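PDB 6HVG: alternansucrase from Leuconostoc mesenteroides, which belongs to glycosyl hydrolase family 70, combining a TIM-barrel-type core and a calcium site with cell-wall-binding and choline-binding repeats. Local coordinates for residues K400-N405 with W415-D420; S685-S690 with W702-T707; D879-V884 with V912-N917. All coordinates share one frame; numbering follows the deposited sequence.

Contact 1. Residues K400-N405 with W415-D420; sequences KSSFEN and WYRPTD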
# COMPACT_ATOMS: atom_id res chain seq x y z
N LYS A 400 -1.14 25.20 33.10
CA LYS A 400 -0.47 23.93 32.88
C LYS A 400 -0.19 23.14 34.16
O LYS A 400 -0.02 21.92 34.10
CB LYS A 400 0.83 24.14 32.11
CG LYS A 400 0.61 24.71 30.71
CD LYS A 400 1.85 24.69 29.83
CE LYS A 400 1.52 25.26 28.45
NZ LYS A 400 2.53 24.96 27.40
N SER A 401 -0.18 23.81 35.32
CA SER A 401 -0.01 23.10 36.61
C SER A 401 -1.12 22.11 36.85
O SER A 401 -0.87 20.94 37.12
CB SER A 401 0.00 24.08 37.78
OG SER A 401 1.17 24.87 37.75
N SER A 402 -2.36 22.59 36.74
CA SER A 402 -3.55 21.82 37.10
C SER A 402 -4.18 21.02 35.96
O SER A 402 -5.16 20.32 36.18
CB SER A 402 -4.60 22.75 37.71
OG SER A 402 -4.16 23.22 38.95
N PHE A 403 -3.62 21.13 34.75
CA PHE A 403 -4.17 20.44 33.57
C PHE A 403 -3.09 19.73 32.76
O PHE A 403 -2.15 20.38 32.31
CB PHE A 403 -4.84 21.45 32.63
CG PHE A 403 -6.24 21.83 33.02
CD1 PHE A 403 -7.27 20.95 32.82
CD2 PHE A 403 -6.52 23.09 33.55
CE1 PHE A 403 -8.56 21.31 33.16
CE2 PHE A 403 -7.80 23.45 33.88
CZ PHE A 403 -8.82 22.56 33.68
N GLU A 404 -3.24 18.43 32.55
CA GLU A 404 -2.39 17.71 31.60
C GLU A 404 -2.77 18.17 30.21
O GLU A 404 -3.96 18.25 29.89
CB GLU A 404 -2.55 16.19 31.73
CG GLU A 404 -1.92 15.60 33.00
CD GLU A 404 -2.20 14.12 33.19
OE1 GLU A 404 -2.91 13.50 32.37
OE2 GLU A 404 -1.67 13.54 34.16
N ASN A 405 -1.79 18.45 29.37
CA ASN A 405 -2.06 19.10 28.09
C ASN A 405 -0.97 18.91 27.04
O ASN A 405 0.10 18.42 27.33
CB ASN A 405 -2.25 20.59 28.33
CG ASN A 405 -0.95 21.29 28.69
OD1 ASN A 405 -0.43 22.11 27.92
ND2 ASN A 405 -0.43 20.99 29.85
N TRP A 415 -6.08 14.47 32.47
CA TRP A 415 -6.40 14.53 33.88
C TRP A 415 -6.11 15.94 34.37
O TRP A 415 -5.20 16.61 33.84
CB TRP A 415 -5.55 13.50 34.65
CG TRP A 415 -5.99 12.07 34.45
CD1 TRP A 415 -6.43 11.50 33.29
CD2 TRP A 415 -6.01 11.04 35.44
NE1 TRP A 415 -6.75 10.19 33.51
CE2 TRP A 415 -6.50 9.89 34.82
CE3 TRP A 415 -5.67 10.99 36.79
CZ2 TRP A 415 -6.65 8.67 35.51
CZ3 TRP A 415 -5.83 9.78 37.48
CH2 TRP A 415 -6.30 8.64 36.84
N TYR A 416 -6.88 16.40 35.36
CA TYR A 416 -6.73 17.73 35.93
C TYR A 416 -6.72 17.67 37.46
O TYR A 416 -6.99 16.62 38.04
CB TYR A 416 -7.82 18.68 35.42
CG TYR A 416 -9.17 18.52 36.07
CD1 TYR A 416 -9.94 17.40 35.86
CD2 TYR A 416 -9.69 19.51 36.90
CE1 TYR A 416 -11.18 17.25 36.46
CE2 TYR A 416 -10.94 19.38 37.50
CZ TYR A 416 -11.67 18.24 37.27
OH TYR A 416 -12.91 18.10 37.86
N ARG A 417 -6.39 18.79 38.09
CA ARG A 417 -6.37 18.89 39.55
C ARG A 417 -7.63 19.59 40.02
O ARG A 417 -7.74 20.80 39.87
CB ARG A 417 -5.13 19.67 40.02
CG ARG A 417 -4.99 19.74 41.53
CD ARG A 417 -3.97 20.78 41.99
NE ARG A 417 -3.85 20.81 43.45
CZ ARG A 417 -3.09 21.66 44.14
NH1 ARG A 417 -2.38 22.59 43.51
NH2 ARG A 417 -3.03 21.57 45.46
N PRO A 418 -8.59 18.84 40.59
CA PRO A 418 -9.76 19.53 41.15
C PRO A 418 -9.42 20.26 42.42
O PRO A 418 -8.49 19.87 43.09
CB PRO A 418 -10.75 18.39 41.45
CG PRO A 418 -9.88 17.21 41.65
CD PRO A 418 -8.73 17.38 40.69
N THR A 419 -10.17 21.30 42.76
CA THR A 419 -9.92 22.05 43.98
C THR A 419 -9.88 21.12 45.21
O THR A 419 -8.92 21.15 45.99
CB THR A 419 -11.00 23.15 44.16
OG1 THR A 419 -10.96 24.04 43.04
CG2 THR A 419 -10.76 23.95 45.44
N ASP A 420 -10.93 20.31 45.37
CA ASP A 420 -11.04 19.34 46.47
C ASP A 420 -11.28 17.93 45.91
O ASP A 420 -11.66 17.76 44.74
CB ASP A 420 -12.20 19.70 47.42
CG ASP A 420 -12.02 21.04 48.11
OD1 ASP A 420 -11.04 21.23 48.86
OD2 ASP A 420 -12.88 21.92 47.91
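Two backbone hydrogen bonds join Ser-402 and Glu-404 to the chain at Trp-415 and Arg-417. Arg-417 N reaches Ser-402 O at 2.7 Å, while Glu-404 N donates to Trp-415 O at 3.0 Å, with an N-H...O angle of 168°. Between them, Phe-403 and Tyr-416 form a single beta bridge. A weak third bond runs from Trp-415 N to Glu-404 OE1 at 3.3 Å. The carboxylate lies alongside the Trp-415 side chain, and its OE2 forms a salt bridge with Arg-502, which also makes a cation-pi contact with Trp-415; the nearby cation would favour a charged Glu-404.

The rings of Phe-403 and Tyr-416 run alongside each other in nearly parallel planes (19°) but are displaced so far that they hardly overlap; the main touch is Phe-403 CD1 on Tyr-416 CB at 3.5 Å. Ser-402 OG rests against Arg-417 CB and CD, and the guanidinium continues to Ser-431 O.

Strand 415-416 also pairs antiparallel with strand 437-438. Tyr-416 OH bonds to Asn-393 O at the end of helix 390-393; Phe-403 touches Ile-1273 and Leu-1281, and Tyr-416 touches Leu-1285.

Contact 2. Residues S685-S690 with W702-T707; sequences SQFGNS and WYFLDT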
# COMPACT_ATOMS: atom_id res chain seq x y z
N SER A 685 11.66 -4.00 -16.30
CA SER A 685 10.27 -4.30 -16.66
C SER A 685 10.18 -5.41 -17.70
O SER A 685 9.39 -6.34 -17.55
CB SER A 685 9.61 -3.04 -17.19
OG SER A 685 8.32 -3.29 -17.64
N GLN A 686 11.00 -5.33 -18.74
CA GLN A 686 10.99 -6.32 -19.80
C GLN A 686 11.47 -7.69 -19.29
O GLN A 686 11.05 -8.72 -19.81
CB GLN A 686 11.86 -5.86 -20.97
CG GLN A 686 11.56 -6.52 -22.30
CD GLN A 686 10.16 -6.26 -22.74
OE1 GLN A 686 9.79 -5.12 -22.98
NE2 GLN A 686 9.34 -7.30 -22.80
N PHE A 687 12.36 -7.72 -18.30
CA PHE A 687 12.73 -8.99 -17.69
C PHE A 687 11.52 -9.61 -17.03
O PHE A 687 11.31 -10.82 -17.10
CB PHE A 687 13.82 -8.82 -16.62
CG PHE A 687 15.19 -8.51 -17.15
CD1 PHE A 687 15.72 -9.21 -18.21
CD2 PHE A 687 15.98 -7.54 -16.55
CE1 PHE A 687 16.99 -8.93 -18.67
CE2 PHE A 687 17.24 -7.25 -17.01
CZ PHE A 687 17.75 -7.96 -18.06
N GLY A 688 10.72 -8.77 -16.38
CA GLY A 688 9.47 -9.20 -15.76
C GLY A 688 8.55 -9.91 -16.74
O GLY A 688 8.10 -11.01 -16.46
N ASN A 689 8.30 -9.29 -17.89
CA ASN A 689 7.34 -9.79 -18.86
C ASN A 689 7.86 -10.95 -19.70
O ASN A 689 7.09 -11.84 -20.04
CB ASN A 689 6.91 -8.65 -19.79
CG ASN A 689 6.21 -7.52 -19.05
OD1 ASN A 689 5.58 -7.74 -18.02
ND2 ASN A 689 6.32 -6.32 -19.58
N SER A 690 9.14 -10.92 -20.05
CA SER A 690 9.71 -11.94 -20.94
C SER A 690 10.41 -13.12 -20.28
O SER A 690 10.54 -14.16 -20.90
CB SER A 690 10.69 -11.29 -21.90
OG SER A 690 10.01 -10.36 -22.72
N TRP A 702 11.56 -10.91 -28.46
CA TRP A 702 11.46 -9.81 -29.44
C TRP A 702 11.31 -8.43 -28.79
O TRP A 702 11.90 -7.47 -29.27
CB TRP A 702 10.26 -10.02 -30.39
CG TRP A 702 10.17 -9.03 -31.54
CD1 TRP A 702 10.96 -9.00 -32.66
CD2 TRP A 702 9.23 -7.97 -31.68
NE1 TRP A 702 10.59 -7.96 -33.49
CE2 TRP A 702 9.52 -7.31 -32.91
CE3 TRP A 702 8.17 -7.48 -30.90
CZ2 TRP A 702 8.79 -6.21 -33.36
CZ3 TRP A 702 7.46 -6.38 -31.35
CH2 TRP A 702 7.78 -5.76 -32.57
N TYR A 703 10.55 -8.34 -27.71
CA TYR A 703 10.29 -7.05 -27.08
C TYR A 703 11.54 -6.35 -26.52
O TYR A 703 11.55 -5.13 -26.41
CB TYR A 703 9.20 -7.16 -26.00
CG TYR A 703 7.82 -7.32 -26.61
CD1 TYR A 703 7.16 -6.24 -27.19
CD2 TYR A 703 7.18 -8.57 -26.64
CE1 TYR A 703 5.92 -6.39 -27.76
CE2 TYR A 703 5.94 -8.72 -27.22
CZ TYR A 703 5.32 -7.63 -27.78
OH TYR A 703 4.09 -7.78 -28.34
N PHE A 704 12.57 -7.13 -26.18
CA PHE A 704 13.83 -6.55 -25.72
C PHE A 704 14.48 -5.64 -26.77
O PHE A 704 15.20 -4.70 -26.41
CB PHE A 704 14.82 -7.63 -25.32
CG PHE A 704 14.57 -8.24 -23.97
CD1 PHE A 704 14.95 -7.59 -22.84
CD2 PHE A 704 14.00 -9.48 -23.86
CE1 PHE A 704 14.75 -8.17 -21.60
CE2 PHE A 704 13.80 -10.07 -22.62
CZ PHE A 704 14.17 -9.41 -21.49
N LEU A 705 14.25 -5.94 -28.04
CA LEU A 705 14.90 -5.21 -29.12
C LEU A 705 14.39 -3.77 -29.27
O LEU A 705 15.19 -2.88 -29.58
CB LEU A 705 14.71 -5.96 -30.46
CG LEU A 705 15.24 -7.39 -30.54
CD1 LEU A 705 15.03 -7.98 -31.92
CD2 LEU A 705 16.71 -7.47 -30.19
N ASP A 706 13.08 -3.55 -29.08
CA ASP A 706 12.44 -2.25 -29.28
C ASP A 706 12.74 -1.79 -30.70
O ASP A 706 13.41 -0.78 -30.92
CB ASP A 706 12.91 -1.26 -28.21
CG ASP A 706 12.26 0.12 -28.33
OD1 ASP A 706 11.09 0.20 -28.73
OD2 ASP A 706 12.92 1.14 -28.00
N THR A 707 12.28 -2.57 -31.69
CA THR A 707 12.57 -2.28 -33.09
C THR A 707 12.00 -0.96 -33.56
O THR A 707 12.53 -0.32 -34.47
CB THR A 707 12.10 -3.41 -34.02
OG1 THR A 707 10.72 -3.68 -33.79
CG2 THR A 707 12.89 -4.68 -33.74
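Gln-686 lies between Phe-704 and Tyr-703, touching one with its aliphatic part and the other with its amide. Its CG stands anti to the backbone N (chi1 -159°) and sits over one face of the Phe-704 ring, 3.7 Å from the centroid, in a CH-pi contact. The chain then bends at chi2 (61°), which turns CD aside to meet Tyr-703 CB. The amide plane is within 12° of the Tyr-703 ring plane, and NE2 approaches Tyr-703 CB to 3.2 Å. The same NE2 donates to Ser-690 OG at 3.1 Å, with the hydroxyl oxygen close to the amide plane, a bond that fixes the amide's rotation.

Phe-687, next along the helix, brings CD1 to the edge of the Phe-704 ring, 3.6 Å from CZ. The two rings are oblique to one another, with centroids 5.6 Å apart. Helix 681-692 follows strand 678-679 of the eight-stranded parallel sheet, as a helix does in a TIM barrel, and the chain that leaves it returns through Trp-702 to Leu-705, a run with helical backbone angles. Met-813 of helix 807-814 packs against both phenylalanines.

At the wider pi-type turn of residues 688-690, Ser-690 faces the returning chain. Its CB contacts Phe-704 CE2 at 3.4 Å, so Phe-704 meets three side chains of the helix. Besides the Gln-686 amide, the carbonyl oxygens of Ser-699 and Asn-700 both lie within bonding reach of Ser-690 OG and share its hydroxyl, which ties the helix to the loop leading into Trp-702.

Contact 3. Residues D879-V884 with V912-N917; sequences DLLTSV and VIVGNN
Neighbouring strands of a large antiparallel beta-sheet meet where Leu-881 and Ser-883 pair with Val-914 and Val-912. Strands 881-884 and 912-915 run at 157° to each other, with their axes 4.8 Å apart. Leu-881 with Val-914 and Ser-883 with Val-912 are hydrogen-bonded pairs, each with two backbone bonds. In the first, Leu-881 N donates to Val-914 O at 2.9 Å; in the second, Ser-883 N meets Val-912 O at 2.8 Å and an N-H...O angle of 175°. Thr-882 and Ile-913 form the non-hydrogen-bonded pair between them.

On the face carrying Leu-881, Ser-883, Val-912 and Val-914, the Leu-881 and Val-914 side chains lie side by side, CD2 to CG1 at 3.6 Å. Met-813 of helix 807-814 packs on both, and Ser-883 OG bonds to Gln-862 on the next strand. Thr-882 and Ile-913 occupy the other face, where both touch Leu-930 of strand 927-931. Next to Leu-881, Leu-880 CG leans on Ile-913 CG2 at 3.8 Å, the side chains slanting past one another, and Leu-880 CD1 is set against Gly-915 CA at 3.4 Å.

Strand 862-866 borders 881-885 and strand 1003-1009 borders 910-915, so the contact is internal to the sheet. An antiparallel sheet packed beside the barrel is consistent with the all-beta domain C of this family.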
# COMPACT_ATOMS: atom_id res chain seq x y z
N ASP A 879 11.94 -17.78 -31.44
CA ASP A 879 11.99 -16.64 -30.52
C ASP A 879 13.15 -16.71 -29.51
O ASP A 879 12.98 -16.42 -28.33
CB ASP A 879 10.64 -16.47 -29.82
CG ASP A 879 10.52 -15.16 -29.06
OD1 ASP A 879 10.77 -14.11 -29.68
OD2 ASP A 879 10.15 -15.18 -27.87
N LEU A 880 14.32 -17.11 -30.01
CA LEU A 880 15.52 -17.21 -29.22
C LEU A 880 16.32 -15.92 -29.43
O LEU A 880 16.54 -15.50 -30.56
CB LEU A 880 16.34 -18.46 -29.63
CG LEU A 880 16.76 -19.47 -28.53
CD1 LEU A 880 15.73 -19.72 -27.46
CD2 LEU A 880 17.15 -20.81 -29.13
N LEU A 881 16.72 -15.27 -28.34
CA LEU A 881 17.44 -13.99 -28.41
C LEU A 881 18.95 -14.21 -28.48
O LEU A 881 19.49 -15.00 -27.72
CB LEU A 881 17.08 -13.10 -27.21
CG LEU A 881 17.80 -11.75 -27.08
CD1 LEU A 881 16.83 -10.64 -26.69
CD2 LEU A 881 18.91 -11.82 -26.05
N THR A 882 19.61 -13.50 -29.39
CA THR A 882 21.04 -13.60 -29.54
C THR A 882 21.71 -12.26 -29.30
O THR A 882 21.48 -11.30 -30.02
CB THR A 882 21.41 -14.15 -30.93
OG1 THR A 882 20.79 -13.37 -31.96
CG2 THR A 882 20.97 -15.59 -31.05
N SER A 883 22.53 -12.21 -28.26
CA SER A 883 23.24 -10.99 -27.83
C SER A 883 24.73 -11.25 -27.86
O SER A 883 25.19 -12.24 -27.30
CB SER A 883 22.82 -10.55 -26.42
OG SER A 883 23.41 -9.31 -26.05
N VAL A 884 25.47 -10.34 -28.50
CA VAL A 884 26.90 -10.48 -28.73
C VAL A 884 27.63 -9.23 -28.31
O VAL A 884 27.10 -8.15 -28.46
CB VAL A 884 27.21 -10.70 -30.24
CG1 VAL A 884 28.71 -10.68 -30.50
CG2 VAL A 884 26.58 -12.01 -30.73
N VAL A 912 25.66 -14.65 -26.12
CA VAL A 912 24.58 -15.08 -25.23
C VAL A 912 23.32 -15.43 -26.03
O VAL A 912 22.88 -14.65 -26.88
CB VAL A 912 24.25 -14.01 -24.20
CG1 VAL A 912 23.16 -14.50 -23.25
CG2 VAL A 912 25.50 -13.66 -23.43
N ILE A 913 22.79 -16.62 -25.76
CA ILE A 913 21.55 -17.11 -26.33
C ILE A 913 20.59 -17.40 -25.18
O ILE A 913 20.95 -18.13 -24.25
CB ILE A 913 21.78 -18.41 -27.13
CG1 ILE A 913 22.89 -18.20 -28.17
CG2 ILE A 913 20.48 -18.83 -27.81
CD1 ILE A 913 23.38 -19.49 -28.78
N VAL A 914 19.37 -16.87 -25.26
CA VAL A 914 18.38 -17.08 -24.20
C VAL A 914 16.97 -17.24 -24.74
O VAL A 914 16.60 -16.61 -25.72
CB VAL A 914 18.46 -15.95 -23.14
CG1 VAL A 914 18.60 -14.62 -23.81
CG2 VAL A 914 17.25 -15.96 -22.21
N GLY A 915 16.20 -18.11 -24.10
CA GLY A 915 14.81 -18.36 -24.45
C GLY A 915 13.93 -18.44 -23.22
O GLY A 915 14.42 -18.69 -22.12
N ASN A 916 12.63 -18.24 -23.42
CA ASN A 916 11.63 -18.25 -22.33
C ASN A 916 10.61 -19.36 -22.49
O ASN A 916 9.52 -19.28 -21.94
CB ASN A 916 10.90 -16.90 -22.29
CG ASN A 916 10.20 -16.56 -23.60
OD1 ASN A 916 9.91 -17.43 -24.41
ND2 ASN A 916 9.94 -15.28 -23.80
N ASN A 917 10.98 -20.40 -23.23
CA ASN A 917 10.08 -21.49 -23.56
C ASN A 917 10.70 -22.83 -23.15
O ASN A 917 11.54 -23.37 -23.87
CB ASN A 917 9.78 -21.45 -25.05
CG ASN A 917 8.80 -22.51 -25.47
OD1 ASN A 917 8.35 -23.33 -24.66
ND2 ASN A 917 8.47 -22.51 -26.75

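From the N terminus, contact 1 comes first, closing a nine-residue loop that leads into strand 415-416 and tying the chain after helix 390-393 to the strand that pairs with 437-438. Contact 2 then closes the eleven residues from the end of helix 681-692 to the returning chain, and contact 3 the 27 residues between its segments, from strand 881-885 to strand 910-915. The three follow in series, and none nests or crosses. Contact 1 stands apart, its centre about 68 Å from that of contact 2, across the centre of the chain. Contacts 2 and 3 touch: Asn-916 ND2 probably bonds to Ser-690 O, and Phe-704 CB packs on Leu-881 CD1, joining barrel helix to antiparallel sheet.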